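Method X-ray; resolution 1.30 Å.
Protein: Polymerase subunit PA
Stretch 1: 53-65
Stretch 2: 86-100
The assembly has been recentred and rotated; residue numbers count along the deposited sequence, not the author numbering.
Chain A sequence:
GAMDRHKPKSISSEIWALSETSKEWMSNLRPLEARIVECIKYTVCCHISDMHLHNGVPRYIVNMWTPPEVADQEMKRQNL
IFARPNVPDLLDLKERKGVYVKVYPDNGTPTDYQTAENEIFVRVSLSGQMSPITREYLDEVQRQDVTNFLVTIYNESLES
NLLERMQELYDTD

Stretch 1, residues 53-65: LHNGVPRYIVNMW
Stretch 2 86-100: NVPDLLDLKERKGVY

The apolar centre of the contact lies on the two faces of a short antiparallel pairing between strand 60-62 and strand 90-92, whose axes approach to 4.5 Å with N-to-C directions 169° apart. On one face Tyr60 (chi1 -67°, chi2 -86°) and Val62 (chi1 t) both reach Leu90 (chi1 m, chi2 p): Leu90 CD2 lies 3.8 Å from Tyr60 CD1 and 3.9 Å from Val62 CG2. The edge of the Tyr60 ring faces Val99, with Tyr60 CE1 4.4 Å from Val99 CG2. On the other face Ile61 and Leu91, both m,t, pack with Ile61 CB 4.2 Å from Leu91 CB, and Ile61 CD1 extends to within 4.1 Å of Leu93 CD1, Leu93 being m,t as well.

The register fixes these neighbours. Tyr60 pairs with Asp92 (CA-CA 4.8 Å) and Val62 with Leu90 (CA-CA 4.4 Å), both non-hydrogen-bonded pairs; between them Ile61 and Leu91 (CA-CA 5.0 Å) form the hydrogen-bonded pair, Ile61 N to Leu91 O at 3.0 Å and Leu91 N to Ile61 O at 2.8 Å. Extended phi/psi values support this, -105/124 for Ile61 and -102/126 for Leu91. The carbonyls also accept CA-H...O contacts, Tyr60 CA to Leu91 O and Leu90 CA to Ile61 O, each 3.1 Å.

Backbone bonds continue past both ends of the pairing. Leu93 N donates to Arg59 O at 2.8 Å. At the other end Asp89 O accepts from Asn63 N at 2.8 Å and from Met64 N at 3.3 Å, as Asn63 (-92/-24) leaves the extended conformation. Within stretch 2, Leu90 N to Val99 O (3.0 Å) and Val99 N to Leu90 O (2.8 Å) tie strand 90-92 to strand 97-100.

The polar edge centres on Arg59, whose chi1 to chi3 are all t, so the extended chain carries its guanidinium to Asp92 (chi1 t, chi2 -16°). The salt bridge is bidentate: Arg59 NE to Asp92 OD1 at 3.1 Å and Arg59 NH2 to Asp92 OD2 at 2.9 Å, with N-H...O angles of 171° and 164°. Asp92 OD1 also accepts from Lys94 N and Glu95 N, both 3.0 Å away, so one carboxylate joins the guanidinium to the turn after its strand.

Lys94, all t, lays its CD over one face of that guanidinium. Its CA sits 3.7 Å from the His54 ring centroid, 6° off the normal, a CH-pi contact; His54 (chi1 t, chi2 67°) begins the type I' turn to Val57.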

# COMPACT_ATOMS: atom_id res chain seq x y z
N LEU A 53 1.89 16.28 -7.33
CA LEU A 53 1.28 16.74 -8.59
C LEU A 53 2.19 16.46 -9.76
O LEU A 53 3.44 16.40 -9.63
CB LEU A 53 0.96 18.25 -8.55
CG LEU A 53 0.05 18.83 -7.45
CD1 LEU A 53 0.06 20.35 -7.63
CD2 LEU A 53 -1.36 18.25 -7.40
N HIS A 54 1.57 16.31 -10.91
CA HIS A 54 2.24 16.25 -12.20
C HIS A 54 1.35 16.98 -13.18
O HIS A 54 0.17 16.71 -13.23
CB HIS A 54 2.45 14.77 -12.66
CG HIS A 54 2.81 14.64 -14.14
ND1 HIS A 54 4.00 15.09 -14.61
CD2 HIS A 54 2.12 14.11 -15.19
CE1 HIS A 54 4.04 14.88 -15.95
NE2 HIS A 54 2.90 14.28 -16.32
N ASN A 55 1.88 18.00 -13.86
CA ASN A 55 1.15 18.84 -14.79
C ASN A 55 -0.06 19.46 -14.09
O ASN A 55 -1.15 19.57 -14.67
CB ASN A 55 0.72 18.01 -15.99
CG ASN A 55 0.31 18.84 -17.15
OD1 ASN A 55 0.68 19.99 -17.26
ND2 ASN A 55 -0.48 18.27 -18.01
N GLY A 56 0.12 19.83 -12.82
CA GLY A 56 -0.81 20.64 -12.05
C GLY A 56 -1.91 19.90 -11.38
O GLY A 56 -2.72 20.51 -10.70
N VAL A 57 -1.93 18.60 -11.54
CA VAL A 57 -3.03 17.78 -11.02
C VAL A 57 -2.39 16.55 -10.34
O VAL A 57 -1.17 16.32 -10.49
CB VAL A 57 -4.01 17.36 -12.12
CG1 VAL A 57 -4.67 18.57 -12.72
CG2 VAL A 57 -3.37 16.47 -13.21
N PRO A 58 -3.19 15.75 -9.58
CA PRO A 58 -2.55 14.63 -8.86
C PRO A 58 -1.75 13.75 -9.84
O PRO A 58 -2.21 13.39 -10.91
CB PRO A 58 -3.79 13.88 -8.26
CG PRO A 58 -4.75 14.99 -7.94
CD PRO A 58 -4.56 16.00 -9.04
N ARG A 59 -0.55 13.40 -9.39
CA ARG A 59 0.34 12.50 -10.13
C ARG A 59 -0.22 11.11 -10.24
O ARG A 59 0.04 10.40 -11.19
CB ARG A 59 1.71 12.53 -9.53
CG ARG A 59 2.69 11.54 -10.12
CD ARG A 59 4.04 11.76 -9.48
NE ARG A 59 4.96 10.65 -9.76
CZ ARG A 59 6.18 10.49 -9.28
NH1 ARG A 59 6.63 11.30 -8.37
NH2 ARG A 59 6.85 9.41 -9.60
N TYR A 60 -0.93 10.68 -9.22
CA TYR A 60 -1.36 9.30 -9.08
C TYR A 60 -2.84 9.15 -9.10
O TYR A 60 -3.56 10.04 -8.63
CB TYR A 60 -0.89 8.73 -7.72
CG TYR A 60 0.60 8.60 -7.63
CD1 TYR A 60 1.29 7.48 -8.10
CD2 TYR A 60 1.39 9.63 -7.10
CE1 TYR A 60 2.67 7.37 -7.99
CE2 TYR A 60 2.74 9.52 -6.97
CZ TYR A 60 3.40 8.38 -7.40
OH TYR A 60 4.78 8.34 -7.26
N ILE A 61 -3.30 8.06 -9.68
CA ILE A 61 -4.65 7.53 -9.49
C ILE A 61 -4.55 6.32 -8.60
O ILE A 61 -3.78 5.41 -8.88
CB ILE A 61 -5.29 7.13 -10.85
CG1 ILE A 61 -5.38 8.39 -11.74
CG2 ILE A 61 -6.64 6.51 -10.63
CD1 ILE A 61 -5.79 8.08 -13.20
N VAL A 62 -5.26 6.30 -7.49
CA VAL A 62 -5.26 5.16 -6.60
C VAL A 62 -6.34 4.23 -7.00
O VAL A 62 -7.52 4.59 -6.93
CB VAL A 62 -5.42 5.58 -5.08
CG1 VAL A 62 -5.53 4.33 -4.20
CG2 VAL A 62 -4.26 6.47 -4.60
N ASN A 63 -5.99 3.01 -7.42
CA ASN A 63 -6.99 1.99 -7.79
C ASN A 63 -7.35 1.11 -6.58
O ASN A 63 -8.40 0.46 -6.62
CB ASN A 63 -6.42 1.07 -8.90
CG ASN A 63 -6.22 1.69 -10.22
OD1 ASN A 63 -5.26 1.33 -10.91
ND2 ASN A 63 -7.08 2.62 -10.59
N MET A 64 -6.51 0.97 -5.57
CA MET A 64 -6.84 0.12 -4.46
C MET A 64 -8.15 0.52 -3.84
O MET A 64 -8.43 1.71 -3.66
CB MET A 64 -5.76 0.13 -3.43
CG MET A 64 -5.98 -0.84 -2.33
SD MET A 64 -4.57 -0.89 -1.16
CE MET A 64 -5.24 -1.95 0.12
N TRP A 65 -8.96 -0.47 -3.55
CA TRP A 65 -10.32 -0.32 -2.98
C TRP A 65 -11.31 0.38 -3.90
O TRP A 65 -12.35 0.82 -3.43
CB TRP A 65 -10.27 0.29 -1.58
CG TRP A 65 -9.65 -0.58 -0.54
CD1 TRP A 65 -9.30 -1.93 -0.57
CD2 TRP A 65 -9.27 -0.13 0.79
NE1 TRP A 65 -8.77 -2.31 0.63
CE2 TRP A 65 -8.77 -1.29 1.50
CE3 TRP A 65 -9.40 1.07 1.48
CZ2 TRP A 65 -8.34 -1.18 2.80
CZ3 TRP A 65 -8.99 1.13 2.78
CH2 TRP A 65 -8.46 0.04 3.42
N ASN A 86 -4.42 -8.99 -11.26
CA ASN A 86 -4.69 -7.89 -10.32
C ASN A 86 -4.22 -6.54 -10.92
O ASN A 86 -3.16 -6.44 -11.51
CB ASN A 86 -3.82 -8.15 -9.03
CG ASN A 86 -2.31 -8.51 -9.33
OD1 ASN A 86 -1.97 -9.46 -10.15
ND2 ASN A 86 -1.41 -7.83 -8.61
N VAL A 87 -5.07 -5.52 -10.78
CA VAL A 87 -4.76 -4.20 -11.32
C VAL A 87 -3.73 -3.50 -10.43
O VAL A 87 -3.55 -3.78 -9.26
CB VAL A 87 -6.02 -3.28 -11.47
CG1 VAL A 87 -7.10 -3.99 -12.24
CG2 VAL A 87 -6.56 -2.84 -10.12
N PRO A 88 -2.89 -2.60 -11.03
CA PRO A 88 -1.94 -1.89 -10.15
C PRO A 88 -2.67 -1.13 -9.07
O PRO A 88 -3.75 -0.55 -9.31
CB PRO A 88 -1.19 -0.98 -11.13
CG PRO A 88 -1.45 -1.57 -12.49
CD PRO A 88 -2.74 -2.20 -12.44
N ASP A 89 -2.04 -1.00 -7.91
CA ASP A 89 -2.58 -0.22 -6.80
C ASP A 89 -2.66 1.27 -7.05
O ASP A 89 -3.58 1.95 -6.62
CB ASP A 89 -1.76 -0.56 -5.51
CG ASP A 89 -1.86 -1.99 -5.15
OD1 ASP A 89 -3.05 -2.46 -4.98
OD2 ASP A 89 -0.83 -2.65 -4.97
N LEU A 90 -1.68 1.78 -7.83
CA LEU A 90 -1.69 3.13 -8.29
C LEU A 90 -1.27 3.21 -9.77
O LEU A 90 -0.52 2.38 -10.25
CB LEU A 90 -0.78 4.10 -7.49
CG LEU A 90 -0.80 4.10 -5.98
CD1 LEU A 90 0.16 3.06 -5.40
CD2 LEU A 90 -0.54 5.50 -5.42
N LEU A 91 -1.75 4.23 -10.49
CA LEU A 91 -1.21 4.64 -11.74
C LEU A 91 -0.35 5.89 -11.52
O LEU A 91 -0.85 6.85 -10.95
CB LEU A 91 -2.30 4.88 -12.75
CG LEU A 91 -3.31 3.80 -13.04
CD1 LEU A 91 -4.29 4.26 -14.11
CD2 LEU A 91 -2.62 2.47 -13.35
N ASP A 92 0.92 5.87 -11.97
CA ASP A 92 1.80 6.99 -11.85
C ASP A 92 1.76 7.69 -13.22
O ASP A 92 2.29 7.17 -14.21
CB ASP A 92 3.20 6.49 -11.55
CG ASP A 92 4.23 7.59 -11.48
OD1 ASP A 92 4.00 8.72 -11.93
OD2 ASP A 92 5.34 7.31 -10.93
N LEU A 93 1.08 8.83 -13.28
CA LEU A 93 0.86 9.51 -14.55
C LEU A 93 2.10 10.29 -15.03
O LEU A 93 2.21 10.72 -16.21
CB LEU A 93 -0.34 10.42 -14.42
CG LEU A 93 -1.65 9.78 -13.92
CD1 LEU A 93 -2.81 10.77 -13.95
CD2 LEU A 93 -1.94 8.55 -14.77
N LYS A 94 3.04 10.51 -14.13
CA LYS A 94 4.34 11.19 -14.51
C LYS A 94 5.22 10.20 -15.19
O LYS A 94 5.68 10.47 -16.33
CB LYS A 94 4.97 11.81 -13.29
CG LYS A 94 6.33 12.37 -13.57
CD LYS A 94 6.98 12.80 -12.27
CE LYS A 94 8.38 13.33 -12.48
NZ LYS A 94 8.97 13.58 -11.15
N GLU A 95 5.48 9.10 -14.54
CA GLU A 95 6.40 8.07 -15.05
C GLU A 95 5.73 7.11 -16.03
O GLU A 95 6.44 6.35 -16.73
CB GLU A 95 7.07 7.32 -13.88
CG GLU A 95 7.92 8.22 -13.01
CD GLU A 95 9.04 8.90 -13.73
OE1 GLU A 95 9.49 8.34 -14.74
OE2 GLU A 95 9.46 9.97 -13.26
N ARG A 96 4.39 7.12 -16.11
CA ARG A 96 3.65 6.21 -17.00
C ARG A 96 3.93 4.76 -16.55
O ARG A 96 4.30 3.92 -17.37
CB ARG A 96 3.98 6.43 -18.48
CG ARG A 96 3.90 7.88 -18.91
CD ARG A 96 2.41 8.26 -19.06
NE ARG A 96 1.76 7.36 -20.05
CZ ARG A 96 0.46 7.30 -20.27
NH1 ARG A 96 -0.34 8.05 -19.56
NH2 ARG A 96 -0.05 6.38 -21.14
N LYS A 97 3.66 4.50 -15.28
CA LYS A 97 3.93 3.20 -14.68
C LYS A 97 2.69 2.78 -13.86
O LYS A 97 1.99 3.67 -13.32
CB LYS A 97 5.11 3.23 -13.73
CG LYS A 97 6.46 3.70 -14.23
CD LYS A 97 7.21 2.69 -15.01
CE LYS A 97 8.50 3.21 -15.60
NZ LYS A 97 9.09 2.23 -16.53
N GLY A 98 2.51 1.48 -13.71
CA GLY A 98 1.61 0.94 -12.75
C GLY A 98 2.41 0.58 -11.52
O GLY A 98 3.45 -0.07 -11.63
N VAL A 99 1.92 0.95 -10.37
CA VAL A 99 2.60 0.75 -9.10
C VAL A 99 1.85 -0.28 -8.29
O VAL A 99 0.68 -0.14 -8.03
CB VAL A 99 2.75 2.07 -8.32
CG1 VAL A 99 3.54 1.82 -7.02
CG2 VAL A 99 3.41 3.16 -9.17
N TYR A 100 2.57 -1.30 -7.81
CA TYR A 100 2.01 -2.31 -6.92
C TYR A 100 2.70 -2.09 -5.57
O TYR A 100 3.91 -1.87 -5.55
CB TYR A 100 2.26 -3.70 -7.43
CG TYR A 100 1.75 -3.99 -8.85
CD1 TYR A 100 2.52 -3.66 -9.90
CD2 TYR A 100 0.49 -4.57 -9.08
CE1 TYR A 100 2.14 -3.89 -11.22
CE2 TYR A 100 0.07 -4.82 -10.42
CZ TYR A 100 0.94 -4.48 -11.43
OH TYR A 100 0.58 -4.70 -12.79